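Uricase (Arthrobacter globiformis, PDB 2YZC) catalyses the oxidation of uric acid by molecular oxygen to 5-hydroxyisourate, which is processed further to (S)-allantoin. Local coordinates at residues Gln223-Ile234 / Leu278-Glu286. Sequence-based numbering, arbitrary orientation.
With 1AL (allantoate ion), chain I.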
loop_
_atom_site.group_PDB
_atom_site.type_symbol
_atom_site.label_atom_id
_atom_site.label_comp_id
_atom_site.label_asym_id
_atom_site.label_seq_id
_atom_site.Cartn_x
_atom_site.Cartn_y
_atom_site.Cartn_z
ATOM N N GLN A 223 -7.149 22.767 15.194
ATOM C CA GLN A 223 -6.238 23.886 14.931
ATOM C C GLN A 223 -5.573 24.374 16.223
ATOM O O GLN A 223 -4.394 24.738 16.226
ATOM C CB GLN A 223 -6.983 25.060 14.269
ATOM C CG GLN A 223 -7.419 24.823 12.815
ATOM C CD GLN A 223 -8.794 24.169 12.692
ATOM O OE1 GLN A 223 -9.202 23.390 13.550
ATOM N NE2 GLN A 223 -9.502 24.474 11.609
ATOM N N GLN A 224 -6.333 24.386 17.315
ATOM C CA GLN A 224 -5.817 24.839 18.606
ATOM C C GLN A 224 -4.821 23.829 19.165
ATOM O O GLN A 224 -3.767 24.194 19.694
ATOM C CB GLN A 224 -6.967 25.024 19.602
ATOM C CG GLN A 224 -6.546 25.567 20.965
ATOM C CD GLN A 224 -7.616 25.376 22.032
ATOM O OE1 GLN A 224 -7.585 26.015 23.086
ATOM N NE2 GLN A 224 -8.561 24.481 21.767
ATOM N N THR A 225 -5.173 22.553 19.060
ATOM C CA THR A 225 -4.306 21.488 19.538
ATOM C C THR A 225 -2.980 21.549 18.779
ATOM O O THR A 225 -1.913 21.379 19.361
ATOM C CB THR A 225 -4.965 20.105 19.325
ATOM O OG1 THR A 225 -6.096 19.985 20.199
ATOM C CG2 THR A 225 -3.968 18.969 19.607
ATOM N N MET A 226 -3.055 21.808 17.480
ATOM C CA MET A 226 -1.854 21.886 16.660
ATOM C C MET A 226 -1.005 23.104 17.024
ATOM O O MET A 226 0.223 23.028 17.061
ATOM C CB MET A 226 -2.229 21.935 15.177
ATOM C CG MET A 226 -1.032 22.048 14.242
ATOM S SD MET A 226 -1.515 21.958 12.508
ATOM C CE MET A 226 -2.582 23.421 12.408
ATOM N N TYR A 227 -1.659 24.228 17.297
ATOM C CA TYR A 227 -0.934 25.437 17.658
ATOM C C TYR A 227 -0.171 25.205 18.963
ATOM O O TYR A 227 0.997 25.559 19.067
ATOM C CB TYR A 227 -1.905 26.612 17.805
ATOM C CG TYR A 227 -1.241 27.904 18.215
ATOM C CD1 TYR A 227 -0.556 28.685 17.290
ATOM C CD2 TYR A 227 -1.273 28.328 19.541
ATOM C CE1 TYR A 227 0.085 29.863 17.679
ATOM C CE2 TYR A 227 -0.639 29.496 19.939
ATOM C CZ TYR A 227 0.039 30.257 19.005
ATOM O OH TYR A 227 0.679 31.403 19.413
ATOM N N GLU A 228 -0.829 24.604 19.953
ATOM C CA GLU A 228 -0.187 24.329 21.239
ATOM C C GLU A 228 0.998 23.375 21.088
ATOM O O GLU A 228 2.019 23.527 21.765
ATOM C CB GLU A 228 -1.201 23.751 22.228
ATOM C CG GLU A 228 -2.255 24.763 22.651
ATOM C CD GLU A 228 -1.644 26.017 23.264
ATOM O OE1 GLU A 228 -2.087 27.129 22.909
ATOM O OE2 GLU A 228 -0.728 25.893 24.104
ATOM N N MET A 229 0.858 22.382 20.215
ATOM C CA MET A 229 1.945 21.437 19.971
ATOM C C MET A 229 3.150 22.189 19.396
ATOM O O MET A 229 4.278 22.019 19.856
ATOM C CB MET A 229 1.486 20.343 18.997
ATOM C CG MET A 229 0.494 19.352 19.606
ATOM S SD MET A 229 -0.401 18.347 18.389
ATOM C CE MET A 229 0.953 17.349 17.698
ATOM N N GLY A 230 2.904 23.033 18.398
ATOM C CA GLY A 230 3.984 23.789 17.789
ATOM C C GLY A 230 4.642 24.802 18.712
ATOM O O GLY A 230 5.864 24.953 18.701
ATOM N N ARG A 231 3.835 25.496 19.511
ATOM C CA ARG A 231 4.347 26.502 20.436
ATOM C C ARG A 231 5.280 25.884 21.472
ATOM O O ARG A 231 6.327 26.443 21.788
ATOM C CB ARG A 231 3.185 27.214 21.149
ATOM C CG ARG A 231 3.625 28.335 22.084
ATOM C CD ARG A 231 2.435 29.165 22.568
ATOM N NE ARG A 231 1.565 28.428 23.480
ATOM C CZ ARG A 231 1.877 28.128 24.738
ATOM N NH1 ARG A 231 3.045 28.501 25.244
ATOM N NH2 ARG A 231 1.019 27.455 25.495
ATOM N N ALA A 232 4.895 24.728 22.000
ATOM C CA ALA A 232 5.708 24.044 22.999
ATOM C C ALA A 232 7.104 23.738 22.456
ATOM O O ALA A 232 8.097 23.839 23.176
ATOM C CB ALA A 232 5.020 22.749 23.434
ATOM N N VAL A 233 7.174 23.357 21.185
ATOM C CA VAL A 233 8.454 23.036 20.567
ATOM C C VAL A 233 9.339 24.276 20.411
ATOM O O VAL A 233 10.497 24.284 20.854
ATOM C CB VAL A 233 8.238 22.367 19.188
ATOM C CG1 VAL A 233 9.552 22.264 18.431
ATOM C CG2 VAL A 233 7.644 20.975 19.386
ATOM N N ILE A 234 8.797 25.321 19.798
ATOM C CA ILE A 234 9.561 26.548 19.589
ATOM C C ILE A 234 9.999 27.190 20.903
ATOM O O ILE A 234 11.119 27.694 21.011
ATOM C CB ILE A 234 8.755 27.593 18.788
ATOM C CG1 ILE A 234 8.277 26.995 17.461
ATOM C CG2 ILE A 234 9.626 28.825 18.524
ATOM C CD1 ILE A 234 9.390 26.539 16.546
ATOM N N LEU A 278 -8.258 17.679 7.159
ATOM C CA LEU A 278 -6.811 17.823 7.061
ATOM C C LEU A 278 -6.483 19.247 7.483
ATOM O O LEU A 278 -6.805 20.203 6.776
ATOM C CB LEU A 278 -6.333 17.561 5.635
ATOM C CG LEU A 278 -4.817 17.625 5.422
ATOM C CD1 LEU A 278 -4.113 16.644 6.365
ATOM C CD2 LEU A 278 -4.494 17.310 3.967
ATOM N N ILE A 279 -5.880 19.370 8.661
ATOM C CA ILE A 279 -5.516 20.660 9.242
ATOM C C ILE A 279 -3.997 20.802 9.192
ATOM O O ILE A 279 -3.271 19.926 9.664
ATOM C CB ILE A 279 -6.021 20.748 10.712
ATOM C CG1 ILE A 279 -7.524 21.050 10.743
ATOM C CG2 ILE A 279 -5.288 21.844 11.465
ATOM C CD1 ILE A 279 -8.405 20.041 10.031
ATOM N N GLU A 280 -3.519 21.905 8.620
ATOM C CA GLU A 280 -2.080 22.109 8.492
ATOM C C GLU A 280 -1.663 23.535 8.835
ATOM O O GLU A 280 -2.402 24.491 8.583
ATOM C CB GLU A 280 -1.642 21.780 7.063
ATOM C CG GLU A 280 -2.451 20.651 6.421
ATOM C CD GLU A 280 -1.889 20.199 5.088
ATOM O OE1 GLU A 280 -0.904 19.432 5.089
ATOM O OE2 GLU A 280 -2.425 20.615 4.039
ATOM N N ALA A 281 -0.469 23.678 9.398
ATOM C CA ALA A 281 0.015 24.998 9.763
ATOM C C ALA A 281 1.498 25.035 10.077
ATOM O O ALA A 281 2.119 24.017 10.387
ATOM C CB ALA A 281 -0.763 25.529 10.955
ATOM N N THR A 282 2.043 26.242 9.990
ATOM C CA THR A 282 3.438 26.508 10.280
ATOM C C THR A 282 3.459 27.407 11.511
ATOM O O THR A 282 2.790 28.444 11.540
ATOM C CB THR A 282 4.119 27.274 9.130
ATOM O OG1 THR A 282 3.975 26.549 7.904
ATOM C CG2 THR A 282 5.599 27.467 9.431
ATOM N N ILE A 283 4.200 26.997 12.532
ATOM C CA ILE A 283 4.343 27.791 13.744
ATOM C C ILE A 283 5.792 28.270 13.678
ATOM O O ILE A 283 6.714 27.455 13.625
ATOM C CB ILE A 283 4.119 26.938 15.007
ATOM C CG1 ILE A 283 2.701 26.365 15.006
ATOM C CG2 ILE A 283 4.329 27.779 16.251
ATOM C CD1 ILE A 283 1.609 27.420 15.036
ATOM N N GLN A 284 5.987 29.587 13.664
ATOM C CA GLN A 284 7.324 30.160 13.544
ATOM C C GLN A 284 7.799 31.031 14.699
ATOM O O GLN A 284 7.002 31.582 15.458
ATOM C CB GLN A 284 7.409 30.996 12.263
ATOM C CG GLN A 284 7.348 30.213 10.971
ATOM C CD GLN A 284 7.467 31.104 9.745
ATOM O OE1 GLN A 284 7.806 30.639 8.653
ATOM N NE2 GLN A 284 7.177 32.391 9.917
ATOM N N ARG A 285 9.118 31.145 14.820
ATOM C CA ARG A 285 9.721 31.997 15.831
ATOM C C ARG A 285 9.590 33.387 15.205
ATOM O O ARG A 285 9.939 33.575 14.039
ATOM C CB ARG A 285 11.197 31.629 16.018
ATOM C CG ARG A 285 11.912 32.387 17.124
ATOM C CD ARG A 285 13.360 31.910 17.261
ATOM N NE ARG A 285 13.437 30.516 17.689
ATOM C CZ ARG A 285 13.128 30.092 18.912
ATOM N NH1 ARG A 285 12.729 30.957 19.834
ATOM N NH2 ARG A 285 13.206 28.800 19.210
ATOM N N GLU A 286 9.079 34.354 15.957
ATOM C CA GLU A 286 8.899 35.695 15.404
ATOM C C GLU A 286 10.150 36.232 14.715
ATOM O O GLU A 286 11.247 36.155 15.258
ATOM C CB GLU A 286 8.471 36.690 16.489
ATOM C CG GLU A 286 8.065 38.043 15.905
ATOM C CD GLU A 286 7.952 39.155 16.939
ATOM O OE1 GLU A 286 7.513 40.263 16.557
ATOM O OE2 GLU A 286 8.305 38.935 18.120
HETATM C C1 1AL I . -11.925 20.845 13.539
HETATM O O2 1AL I . -11.210 21.016 14.540
HETATM N N3 1AL I . -11.926 21.702 12.482
HETATM N N4 1AL I . -12.715 19.697 13.591
HETATM C C5 1AL I . -12.026 18.467 11.321
HETATM O O6 1AL I . -10.827 18.708 11.556
HETATM O O7 1AL I . -12.453 17.696 10.446
HETATM C C8 1AL I . -13.065 18.976 12.366
HETATM C C9 1AL I . -15.013 19.533 10.990
HETATM O O10 1AL I . -15.887 18.951 10.315
HETATM N N11 1AL I . -14.506 20.758 10.642
HETATM N N12 1AL I . -14.501 18.998 12.120
HETATM O O HOH W 1 13.139 29.227 22.425
#
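At the allantoate pocket, Q223 lies across I279 at about a right angle, its amide carbon CD 3.9 Å from I279 CG1. Q223 OE1 takes a weak hydrogen bond from N3 of the ligand, while I279 CD1 reaches ligand O6 at 3.2 Å; N249 and L222 of this chain and T67 and D68 of the second subunit also hold the ligand. From here helix segment 223-234 runs over strand 278-285 at 30°. M226, bent at its last torsion (chi3 62°), turns its SD-CE end down over I279 and A281, though the exact place of CE is doubtful. Next, I283 pushes up against G230, whose missing side chain makes room: I283 CG2 sits 3.9 Å from G230 C, and its CD1 meets Y227 CD1 at 3.4 Å. At the far end the R285 guanidinium has I234 CG2 over one face, and R285 NH2 donates to I234 O (3.0 Å) in the carbonyl plane, with a water bridging I234 O to R285 NH1. A leucine at R285 would probably leave I234 O and I240 O without the NH2 donor and take from the water its NH1 partner. Helices laid on an antiparallel sheet that continues into the neighbouring subunit, with the active site at the interface, are characteristic of the uricase tunnelling fold.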